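Local coordinates for protein glutathione transferase (Leptospira interrogans serovar Lai, PDB 3UBK) that binds glutathione and probably transfers it to electrophilic substrates, at residues E40-L43 with K44-M48; I99-Y102 with L103-A107; E124-S127 with T128-G132; K203-Q206 with I207-I211. All blocks are in the same frame, centred on the assembly; numbering follows the deposited sequence.

Interaction 1. Residues E40-L43 with K44-M48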
loop_
_atom_site.group_PDB
_atom_site.type_symbol
_atom_site.label_atom_id
_atom_site.label_comp_id
_atom_site.label_asym_id
_atom_site.label_seq_id
_atom_site.Cartn_x
_atom_site.Cartn_y
_atom_site.Cartn_z
ATOM N N GLU A 40 20.124 -10.511 10.916
ATOM C CA GLU A 40 20.780 -9.369 10.284
ATOM C C GLU A 40 21.129 -9.662 8.822
ATOM O O GLU A 40 21.228 -8.749 7.996
ATOM C CB GLU A 40 22.030 -8.962 11.071
ATOM C CG GLU A 40 22.749 -7.743 10.510
ATOM C CD GLU A 40 21.839 -6.523 10.372
ATOM O OE1 GLU A 40 20.823 -6.438 11.098
ATOM O OE2 GLU A 40 22.144 -5.646 9.536
ATOM N N ASP A 41 21.303 -10.943 8.512
ATOM C CA ASP A 41 21.625 -11.378 7.159
ATOM C C ASP A 41 20.437 -11.117 6.226
ATOM O O ASP A 41 20.596 -10.610 5.110
ATOM C CB ASP A 41 21.978 -12.868 7.172
ATOM C CG ASP A 41 22.779 -13.292 5.960
ATOM O OD1 ASP A 41 23.515 -14.296 6.059
ATOM O OD2 ASP A 41 22.678 -12.622 4.911
ATOM N N PHE A 42 19.247 -11.458 6.704
ATOM C CA PHE A 42 18.018 -11.262 5.946
ATOM C C PHE A 42 17.622 -9.781 5.900
ATOM O O PHE A 42 17.246 -9.266 4.843
ATOM C CB PHE A 42 16.897 -12.104 6.551
ATOM C CG PHE A 42 15.686 -12.232 5.670
ATOM C CD1 PHE A 42 15.788 -12.780 4.406
ATOM C CD2 PHE A 42 14.440 -11.818 6.115
ATOM C CE1 PHE A 42 14.673 -12.900 3.597
ATOM C CE2 PHE A 42 13.318 -11.944 5.311
ATOM C CZ PHE A 42 13.438 -12.481 4.051
ATOM N N LEU A 43 17.724 -9.097 7.039
ATOM C CA LEU A 43 17.342 -7.686 7.121
ATOM C C LEU A 43 18.103 -6.831 6.114
ATOM O O LEU A 43 17.634 -5.762 5.706
ATOM C CB LEU A 43 17.554 -7.136 8.533
ATOM C CG LEU A 43 16.637 -7.707 9.612
ATOM C CD1 LEU A 43 16.779 -6.917 10.916
ATOM C CD2 LEU A 43 15.200 -7.703 9.121
ATOM N N LYS A 44 19.279 -7.302 5.714
ATOM C CA LYS A 44 20.075 -6.587 4.728
ATOM C C LYS A 44 19.403 -6.563 3.351
ATOM O O LYS A 44 19.629 -5.636 2.568
ATOM C CB LYS A 44 21.486 -7.182 4.632
ATOM C CG LYS A 44 22.392 -6.821 5.805
ATOM C CD LYS A 44 23.860 -7.079 5.481
ATOM C CE LYS A 44 24.778 -6.236 6.355
ATOM N NZ LYS A 44 24.459 -6.383 7.805
ATOM N N ILE A 45 18.582 -7.572 3.058
ATOM C CA ILE A 45 17.874 -7.633 1.775
ATOM C C ILE A 45 16.382 -7.354 1.937
ATOM O O ILE A 45 15.698 -6.994 0.972
ATOM C CB ILE A 45 18.075 -8.989 1.053
ATOM C CG1 ILE A 45 17.301 -10.104 1.758
ATOM C CG2 ILE A 45 19.559 -9.320 0.953
ATOM C CD1 ILE A 45 17.311 -11.435 1.024
ATOM N N SER A 46 15.896 -7.503 3.166
ATOM C CA SER A 46 14.490 -7.305 3.493
ATOM C C SER A 46 14.370 -6.660 4.866
ATOM O O SER A 46 14.133 -7.342 5.867
ATOM C CB SER A 46 13.742 -8.631 3.480
ATOM O OG SER A 46 12.351 -8.409 3.498
ATOM N N PRO A 47 14.524 -5.330 4.905
ATOM C CA PRO A 47 14.591 -4.488 6.102
ATOM C C PRO A 47 13.577 -4.812 7.207
ATOM O O PRO A 47 13.924 -4.717 8.383
ATOM C CB PRO A 47 14.353 -3.083 5.539
ATOM C CG PRO A 47 14.986 -3.146 4.185
ATOM C CD PRO A 47 14.670 -4.539 3.669
ATOM N N MET A 48 12.347 -5.176 6.842
ATOM C CA MET A 48 11.308 -5.499 7.834
ATOM C C MET A 48 11.251 -6.983 8.174
ATOM O O MET A 48 10.446 -7.404 9.011
ATOM C CB MET A 48 9.917 -5.057 7.341
ATOM C CG MET A 48 9.707 -3.548 7.279
ATOM S SD MET A 48 9.860 -2.779 8.910
ATOM C CE MET A 48 8.558 -3.638 9.798
#

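Interaction 2. Residues I99-Y102 with L103-A107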
loop_
_atom_site.group_PDB
_atom_site.type_symbol
_atom_site.label_atom_id
_atom_site.label_comp_id
_atom_site.label_asym_id
_atom_site.label_seq_id
_atom_site.Cartn_x
_atom_site.Cartn_y
_atom_site.Cartn_z
ATOM N N ILE A 99 -8.552 -4.411 -1.230
ATOM C CA ILE A 99 -8.392 -5.810 -0.849
ATOM C C ILE A 99 -7.303 -6.015 0.190
ATOM O O ILE A 99 -7.496 -6.740 1.169
ATOM C CB ILE A 99 -8.123 -6.731 -2.058
ATOM C CG1 ILE A 99 -9.374 -6.812 -2.927
ATOM C CG2 ILE A 99 -7.679 -8.113 -1.563
ATOM C CD1 ILE A 99 -9.138 -7.369 -4.324
ATOM N N GLU A 100 -6.157 -5.372 0.008
ATOM C CA GLU A 100 -5.045 -5.588 0.929
ATOM C C GLU A 100 -5.172 -4.841 2.249
ATOM O O GLU A 100 -4.929 -5.407 3.321
ATOM C CB GLU A 100 -3.712 -5.201 0.279
ATOM C CG GLU A 100 -3.184 -6.231 -0.662
ATOM C CD GLU A 100 -1.782 -5.929 -1.104
ATOM O OE1 GLU A 100 -1.259 -4.841 -0.790
ATOM O OE2 GLU A 100 -1.197 -6.784 -1.777
ATOM N N THR A 101 -5.524 -3.563 2.170
ATOM C CA THR A 101 -5.475 -2.692 3.345
ATOM C C THR A 101 -6.732 -2.753 4.195
ATOM O O THR A 101 -6.658 -2.709 5.418
ATOM C CB THR A 101 -5.169 -1.227 2.955
ATOM O OG1 THR A 101 -3.962 -1.198 2.185
ATOM C CG2 THR A 101 -4.970 -0.365 4.200
ATOM N N TYR A 102 -7.881 -2.865 3.566
ATOM C CA TYR A 102 -9.128 -2.826 4.275
ATOM C C TYR A 102 -9.789 -4.185 4.437
ATOM O O TYR A 102 -10.760 -4.304 5.130
ATOM C CB TYR A 102 -10.079 -1.862 3.589
ATOM C CG TYR A 102 -9.465 -0.538 3.273
ATOM C CD1 TYR A 102 -8.784 0.165 4.213
ATOM C CD2 TYR A 102 -9.580 0.005 2.034
ATOM C CE1 TYR A 102 -8.236 1.358 3.923
ATOM C CE2 TYR A 102 -9.043 1.184 1.740
ATOM C CZ TYR A 102 -8.359 1.856 2.674
ATOM O OH TYR A 102 -7.813 3.049 2.355
ATOM N N LEU A 103 -9.266 -5.203 3.785
ATOM C CA LEU A 103 -9.795 -6.554 3.960
ATOM C C LEU A 103 -8.809 -7.492 4.635
ATOM O O LEU A 103 -9.153 -8.151 5.617
ATOM C CB LEU A 103 -10.278 -7.147 2.639
ATOM C CG LEU A 103 -11.520 -6.506 2.022
ATOM C CD1 LEU A 103 -11.892 -7.239 0.755
ATOM C CD2 LEU A 103 -12.695 -6.502 3.008
ATOM N N ASP A 104 -7.580 -7.549 4.127
ATOM C CA ASP A 104 -6.610 -8.514 4.643
ATOM C C ASP A 104 -5.933 -8.112 5.945
ATOM O O ASP A 104 -5.690 -8.958 6.810
ATOM C CB ASP A 104 -5.528 -8.840 3.613
ATOM C CG ASP A 104 -4.675 -10.011 4.041
ATOM O OD1 ASP A 104 -5.233 -11.121 4.178
ATOM O OD2 ASP A 104 -3.463 -9.821 4.258
ATOM N N ILE A 105 -5.587 -6.837 6.075
ATOM C CA ILE A 105 -4.916 -6.394 7.287
ATOM C C ILE A 105 -5.821 -6.617 8.502
ATOM O O ILE A 105 -5.388 -7.170 9.515
ATOM C CB ILE A 105 -4.456 -4.932 7.186
ATOM C CG1 ILE A 105 -3.244 -4.838 6.250
ATOM C CG2 ILE A 105 -4.081 -4.391 8.567
ATOM C CD1 ILE A 105 -2.617 -3.458 6.208
ATOM N N PRO A 106 -7.083 -6.186 8.399
ATOM C CA PRO A 106 -8.063 -6.464 9.446
ATOM C C PRO A 106 -8.189 -7.964 9.716
ATOM O O PRO A 106 -8.055 -8.398 10.863
ATOM C CB PRO A 106 -9.369 -5.913 8.859
ATOM C CG PRO A 106 -8.931 -4.806 7.951
ATOM C CD PRO A 106 -7.590 -5.236 7.389
ATOM N N ALA A 107 -8.437 -8.743 8.664
ATOM C CA ALA A 107 -8.571 -10.197 8.781
ATOM C C ALA A 107 -7.384 -10.877 9.465
ATOM O O ALA A 107 -7.550 -11.911 10.113
ATOM C CB ALA A 107 -8.828 -10.828 7.412
#

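Interaction 3. Residues E124-S127 with T128-G132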
loop_
_atom_site.group_PDB
_atom_site.type_symbol
_atom_site.label_atom_id
_atom_site.label_comp_id
_atom_site.label_asym_id
_atom_site.label_seq_id
_atom_site.Cartn_x
_atom_site.Cartn_y
_atom_site.Cartn_z
ATOM N N GLU A 124 -15.756 -6.832 15.966
ATOM C CA GLU A 124 -15.157 -5.627 15.411
ATOM C C GLU A 124 -14.701 -5.950 13.996
ATOM O O GLU A 124 -15.139 -5.327 13.027
ATOM C CB GLU A 124 -13.953 -5.175 16.237
ATOM C CG GLU A 124 -14.243 -4.887 17.697
ATOM C CD GLU A 124 -12.980 -4.564 18.484
ATOM O OE1 GLU A 124 -11.947 -4.248 17.851
ATOM O OE2 GLU A 124 -13.022 -4.627 19.732
ATOM N N VAL A 125 -13.821 -6.942 13.892
ATOM C CA VAL A 125 -13.310 -7.383 12.605
ATOM C C VAL A 125 -14.442 -7.708 11.641
ATOM O O VAL A 125 -14.345 -7.413 10.452
ATOM C CB VAL A 125 -12.378 -8.605 12.742
ATOM C CG1 VAL A 125 -12.036 -9.160 11.370
ATOM C CG2 VAL A 125 -11.108 -8.231 13.497
ATOM N N HIS A 126 -15.527 -8.291 12.143
ATOM C CA HIS A 126 -16.621 -8.668 11.249
ATOM C C HIS A 126 -17.283 -7.469 10.581
ATOM O O HIS A 126 -17.588 -7.502 9.384
ATOM C CB HIS A 126 -17.683 -9.540 11.935
ATOM C CG HIS A 126 -18.711 -10.070 10.981
ATOM N ND1 HIS A 126 -19.843 -9.363 10.637
ATOM C CD2 HIS A 126 -18.750 -11.215 10.257
ATOM C CE1 HIS A 126 -20.546 -10.056 9.759
ATOM N NE2 HIS A 126 -19.903 -11.183 9.510
ATOM N N SER A 127 -17.531 -6.413 11.349
ATOM C CA SER A 127 -18.189 -5.241 10.781
ATOM C C SER A 127 -17.233 -4.499 9.853
ATOM O O SER A 127 -17.644 -3.954 8.831
ATOM C CB SER A 127 -18.699 -4.306 11.882
ATOM O OG SER A 127 -17.639 -3.901 12.731
ATOM N N THR A 128 -15.959 -4.471 10.222
ATOM C CA THR A 128 -14.936 -3.850 9.383
ATOM C C THR A 128 -14.870 -4.525 8.010
ATOM O O THR A 128 -14.824 -3.849 6.983
ATOM C CB THR A 128 -13.557 -3.894 10.058
ATOM O OG1 THR A 128 -13.593 -3.111 11.254
ATOM C CG2 THR A 128 -12.482 -3.327 9.140
ATOM N N LEU A 129 -14.891 -5.858 8.000
ATOM C CA LEU A 129 -14.825 -6.630 6.759
ATOM C C LEU A 129 -16.056 -6.406 5.897
ATOM O O LEU A 129 -15.950 -6.253 4.682
ATOM C CB LEU A 129 -14.660 -8.124 7.051
ATOM C CG LEU A 129 -13.372 -8.533 7.765
ATOM C CD1 LEU A 129 -13.311 -10.041 7.910
ATOM C CD2 LEU A 129 -12.150 -8.022 7.017
ATOM N N VAL A 130 -17.227 -6.391 6.529
ATOM C CA VAL A 130 -18.472 -6.131 5.815
ATOM C C VAL A 130 -18.433 -4.738 5.187
ATOM O O VAL A 130 -18.922 -4.522 4.075
ATOM C CB VAL A 130 -19.713 -6.252 6.752
ATOM C CG1 VAL A 130 -20.937 -5.661 6.090
ATOM C CG2 VAL A 130 -19.965 -7.714 7.123
ATOM N N LYS A 131 -17.858 -3.786 5.910
ATOM C CA LYS A 131 -17.663 -2.452 5.360
ATOM C C LYS A 131 -16.730 -2.487 4.127
ATOM O O LYS A 131 -17.032 -1.896 3.091
ATOM C CB LYS A 131 -17.093 -1.532 6.434
ATOM C CG LYS A 131 -16.908 -0.093 6.010
ATOM C CD LYS A 131 -16.269 0.704 7.146
ATOM C CE LYS A 131 -16.005 2.148 6.757
ATOM N NZ LYS A 131 -15.135 2.803 7.776
ATOM N N GLY A 132 -15.605 -3.182 4.252
ATOM C CA GLY A 132 -14.644 -3.289 3.144
ATOM C C GLY A 132 -15.247 -3.943 1.913
ATOM O O GLY A 132 -14.996 -3.521 0.780
#

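Interaction 4. Residues K203-Q206 with I207-I211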
loop_
_atom_site.group_PDB
_atom_site.type_symbol
_atom_site.label_atom_id
_atom_site.label_comp_id
_atom_site.label_asym_id
_atom_site.label_seq_id
_atom_site.Cartn_x
_atom_site.Cartn_y
_atom_site.Cartn_z
ATOM N N LYS A 203 -2.070 -25.031 -6.109
ATOM C CA LYS A 203 -1.423 -26.322 -5.950
ATOM C C LYS A 203 -0.161 -26.258 -5.080
ATOM O O LYS A 203 0.009 -27.068 -4.162
ATOM C CB LYS A 203 -1.112 -26.929 -7.317
ATOM C CG LYS A 203 -0.192 -28.144 -7.261
ATOM C CD LYS A 203 -0.777 -29.247 -6.400
ATOM C CE LYS A 203 -2.224 -29.528 -6.743
ATOM N NZ LYS A 203 -2.738 -30.702 -5.978
ATOM N N ASP A 204 0.736 -25.309 -5.366
ATOM C CA ASP A 204 1.950 -25.161 -4.557
ATOM C C ASP A 204 1.606 -24.860 -3.089
ATOM O O ASP A 204 2.296 -25.313 -2.168
ATOM C CB ASP A 204 2.858 -24.068 -5.112
ATOM C CG ASP A 204 3.669 -24.532 -6.321
ATOM O OD1 ASP A 204 3.782 -25.756 -6.549
ATOM O OD2 ASP A 204 4.200 -23.667 -7.045
ATOM N N LYS A 205 0.542 -24.096 -2.885
ATOM C CA LYS A 205 0.088 -23.743 -1.546
ATOM C C LYS A 205 -0.377 -25.013 -0.842
ATOM O O LYS A 205 -0.014 -25.270 0.302
ATOM C CB LYS A 205 -1.059 -22.727 -1.620
ATOM C CG LYS A 205 -1.602 -22.294 -0.251
ATOM C CD LYS A 205 -2.393 -20.971 -0.306
ATOM C CE LYS A 205 -3.629 -21.062 -1.198
ATOM N NZ LYS A 205 -4.394 -19.758 -1.303
ATOM N N GLN A 206 -1.164 -25.811 -1.556
ATOM C CA GLN A 206 -1.693 -27.065 -1.030
ATOM C C GLN A 206 -0.605 -28.076 -0.677
ATOM O O GLN A 206 -0.647 -28.702 0.386
ATOM C CB GLN A 206 -2.663 -27.680 -2.028
ATOM C CG GLN A 206 -3.609 -28.692 -1.412
ATOM C CD GLN A 206 -4.053 -29.722 -2.410
ATOM O OE1 GLN A 206 -3.264 -30.158 -3.245
ATOM N NE2 GLN A 206 -5.321 -30.112 -2.345
ATOM N N ILE A 207 0.371 -28.237 -1.567
ATOM C CA ILE A 207 1.465 -29.166 -1.339
ATOM C C ILE A 207 2.193 -28.859 -0.034
ATOM O O ILE A 207 2.476 -29.761 0.762
ATOM C CB ILE A 207 2.491 -29.107 -2.502
ATOM C CG1 ILE A 207 1.922 -29.736 -3.779
ATOM C CG2 ILE A 207 3.790 -29.769 -2.117
ATOM C CD1 ILE A 207 2.756 -29.396 -5.019
ATOM N N LEU A 208 2.522 -27.587 0.185
ATOM C CA LEU A 208 3.289 -27.221 1.380
ATOM C C LEU A 208 2.453 -27.327 2.659
ATOM O O LEU A 208 2.960 -27.743 3.713
ATOM C CB LEU A 208 3.882 -25.813 1.259
ATOM C CG LEU A 208 4.738 -25.357 2.459
ATOM C CD1 LEU A 208 5.954 -26.252 2.653
ATOM C CD2 LEU A 208 5.199 -23.909 2.275
ATOM N N LYS A 209 1.188 -26.937 2.562
ATOM C CA LYS A 209 0.267 -27.019 3.699
ATOM C C LYS A 209 0.195 -28.457 4.197
ATOM O O LYS A 209 0.394 -28.721 5.382
ATOM C CB LYS A 209 -1.134 -26.531 3.314
ATOM C CG LYS A 209 -1.253 -25.023 3.108
ATOM C CD LYS A 209 -1.752 -24.318 4.352
ATOM C CE LYS A 209 -3.257 -24.477 4.517
ATOM N NZ LYS A 209 -4.013 -23.757 3.454
ATOM N N LYS A 210 -0.066 -29.387 3.281
ATOM C CA LYS A 210 -0.159 -30.803 3.636
ATOM C C LYS A 210 1.094 -31.266 4.357
ATOM O O LYS A 210 1.021 -31.996 5.343
ATOM C CB LYS A 210 -0.394 -31.667 2.392
ATOM C CG LYS A 210 -1.721 -31.433 1.708
ATOM C CD LYS A 210 -2.881 -31.874 2.586
ATOM C CE LYS A 210 -4.204 -31.680 1.861
ATOM N NZ LYS A 210 -5.365 -32.084 2.701
ATOM N N ILE A 211 2.247 -30.832 3.867
ATOM C CA ILE A 211 3.518 -31.201 4.458
ATOM C C ILE A 211 3.738 -30.566 5.839
ATOM O O ILE A 211 4.243 -31.215 6.766
ATOM C CB ILE A 211 4.664 -30.769 3.560
ATOM C CG1 ILE A 211 4.706 -31.634 2.302
ATOM C CG2 ILE A 211 5.997 -30.856 4.307
ATOM C CD1 ILE A 211 5.752 -31.175 1.343
#

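Interaction 1. Residues E40-L43 with K44-M48
Phe42 O is where the short helical turn 40-43 ties into the chain that follows it. It accepts two backbone N-H groups at once: Ser46 N lies in the carbonyl plane of Phe42 O, 2.8 Å from it, while Ile45 N stands well above that plane. The bond from Lys44 N to Glu40 O is weak, and Leu43 O faces Pro47 N, which has no hydrogen to give; Pro47 CA instead makes a CA-H...O contact with Leu43 O at 3.3 Å.

The side chains reinforce the turn on two fronts. With CG anti to the backbone N (chi1 -166°), the Phe42 ring is directed forward, alongside Ile45 and Ser46, and Ser46 CB sits over one face, 4.1 Å from the ring centroid, in a CH-pi contact. Ile45 CD1 comes up obliquely and meets Phe42 CD1 at 3.9 Å. On the outer front, the Lys44 chain bends at its last torsion (chi4 52°) and delivers Lys44 NZ to Glu40 OE2 at 3.0 Å, a salt bridge using the carboxylate's anti lone pair.

Glu40 OE2 also pairs with Arg138 of the second subunit, and Pro47 packs on Ala135 of that subunit. Ser46 OG bonds to Lys50 O; Lys50 and Ile51, just downstream, are glutathione-binding residues. Chemically, then, this turn has two sides: an apolar one with the Phe42 ring buried against Ile34 and Val53 of the thioredoxin-like domain, and a charged one where Glu40, shared by two cations, is probably held as a carboxylate at the dimer interface.

Interaction 2. Residues I99-Y102 with L103-A107
Ile99 O and Leu103 CB meet at 3.2 Å inside the long helix 86-111 of the all-helical C-terminal domain, where the winding widens into a pi-type turn. Leu103 CD1 reaches only a loose 4.5 Å from Ile99 CG1; the side chain packs among Ile133, Leu136 and Leu162 of the adjoining helices.

Asp104 N reaches back five residues to Ile99 O at 3.1 Å, the signature of the wider turn. Its carboxylate points elsewhere, with OD1 bonded to Tyr111 OH. Ile105 repeats the five-residue step, its N donating to Glu100 O at 3.2 Å, and it lays CG1 against the same oxygen at 3.4 Å. The Glu100 side chain leads off the helix, away from residues 103-107, and pairs through OE2 with Lys17; it lies close to Ser64, a glutathione-binding residue.

Pro106 lacks an N-H to continue the ladder, so the helix kinks. The regular pattern resumes at Ala107, whose N bonds to Leu103 O. At the kink the proline ring lies against the carbonyls of the turn before: Pro106 CD is 3.3 Å from Thr101 O, and Pro106 CG 3.4 Å from Tyr102 O.

Interaction 3. Residues E124-S127 with T128-G132
This is a local i to i+4 contact in the middle of helix 119-139, part of the helical bundle of the C-terminal domain, where Val125 meets Leu129. Four successive i to i+4 backbone bonds carry the turn, from Thr128 N to Glu124 O through to Lys131 N to Ser127 O, the latter at 2.9 Å.

Glu124 O is gripped by three donors. Thr128 N approaches Glu124 O nearly along the C=O axis at 3.0 Å. Thr128 OG1 comes from above the carbonyl plane, 3.2 Å from Glu124 O. Ser127 OG, placed by a chi1 of 57° between its own N and carbonyl carbon, donates to Glu124 O at 2.9 Å. Two hydroxyls thus fold back onto one backbone oxygen.

The inward side is apolar. Val125 CG1 and Leu129 CD1 touch at 3.8 Å, the two side chains lying alongside each other and pointing the same way. One step round, the imidazole of His126 slants across Val130, His126 CE1 meeting Val130 CG2 at 3.6 Å. The ring's NE2 bonds to Asn176 O, which helps fix its rotation.

Among its neighbours, the turn rests on helix 86-111, where Val125 packs on Ile110 and both Thr128 and Leu129 press on Pro106. The loop carrying Tyr173 and Pro178 covers the His126 side, and Lys131 reaches Gln38 of the second subunit.

Interaction 4. Residues K203-Q206 with I207-I211
Helix 196-213, the last helix of the C-terminal domain, carries this surface contact, in which Lys203 and Ile207 meet one turn apart. The backbone is regularly alpha-helical. Ile207 N donates to Lys203 O at 2.9 Å, and Lys210 N to Gln206 O at 3.0 Å with a nearly straight N-H...O angle of 174°; the bond from Leu208 N to Asp204 O is longer, at 3.3 Å.

The Lys203 chain is bent twice (chi2 58°, chi3 48°), which curls its methylenes across Ile207 at about a right angle, Lys203 CD lying 3.8 Å from Ile207 CG1. The same curl brings Lys203 NZ to Gln206 OE1 at 2.8 Å, so the lysine lays its carbons against the isoleucine and ties down the glutamine with its ammonium group. Asp204 also lies alongside Ile207, Asp204 OD1 being 4.1 Å from Ile207 CD1.

Further along, Lys209 and Lys210 each lay CG against the carbonyl oxygen one turn back, Lys209 CG coming within 3.1 Å of Lys205 O.

Asp204 OD2 makes a salt bridge to Lys19 and a hydrogen bond to a bound glycerol, probably from the crystallisation liquor. Leu208 turns in to the loop carrying Ala9 and Ile11.

Four of these nine residues are lysines, and their crowding is probably eased where Glu202 pairs with Lys205 and the side-chain OE1 of Gln206 takes the Lys203 ammonium. Lys203 thus serves two chemistries at once, apolar through its methylenes on Ile207 and polar at its tip.

In the fold
All four are local contacts, yet their chemistry follows their place. Interactions 1, 2 and 3 are partly buried, with 2 nearest the centre of the chain; interaction 4, on the last helix, lies at the surface and is rich in lysine. Interactions 2 and 3 sit on consecutive helices, 86-111 and 119-139, and touch directly: Leu103 meets Leu129 and Gly132, and Pro106 meets Leu129 and Thr128. One is a widened, proline-kinked turn, the other a regular one. Interaction 1 stands apart in the N-terminal domain, its centre about 25 Å from that of interaction 2, and joins a buried ring to an exposed salt bridge. Interactions 1, 2 and 3 all reach the second subunit; interaction 4 touches no other chain of the assembly.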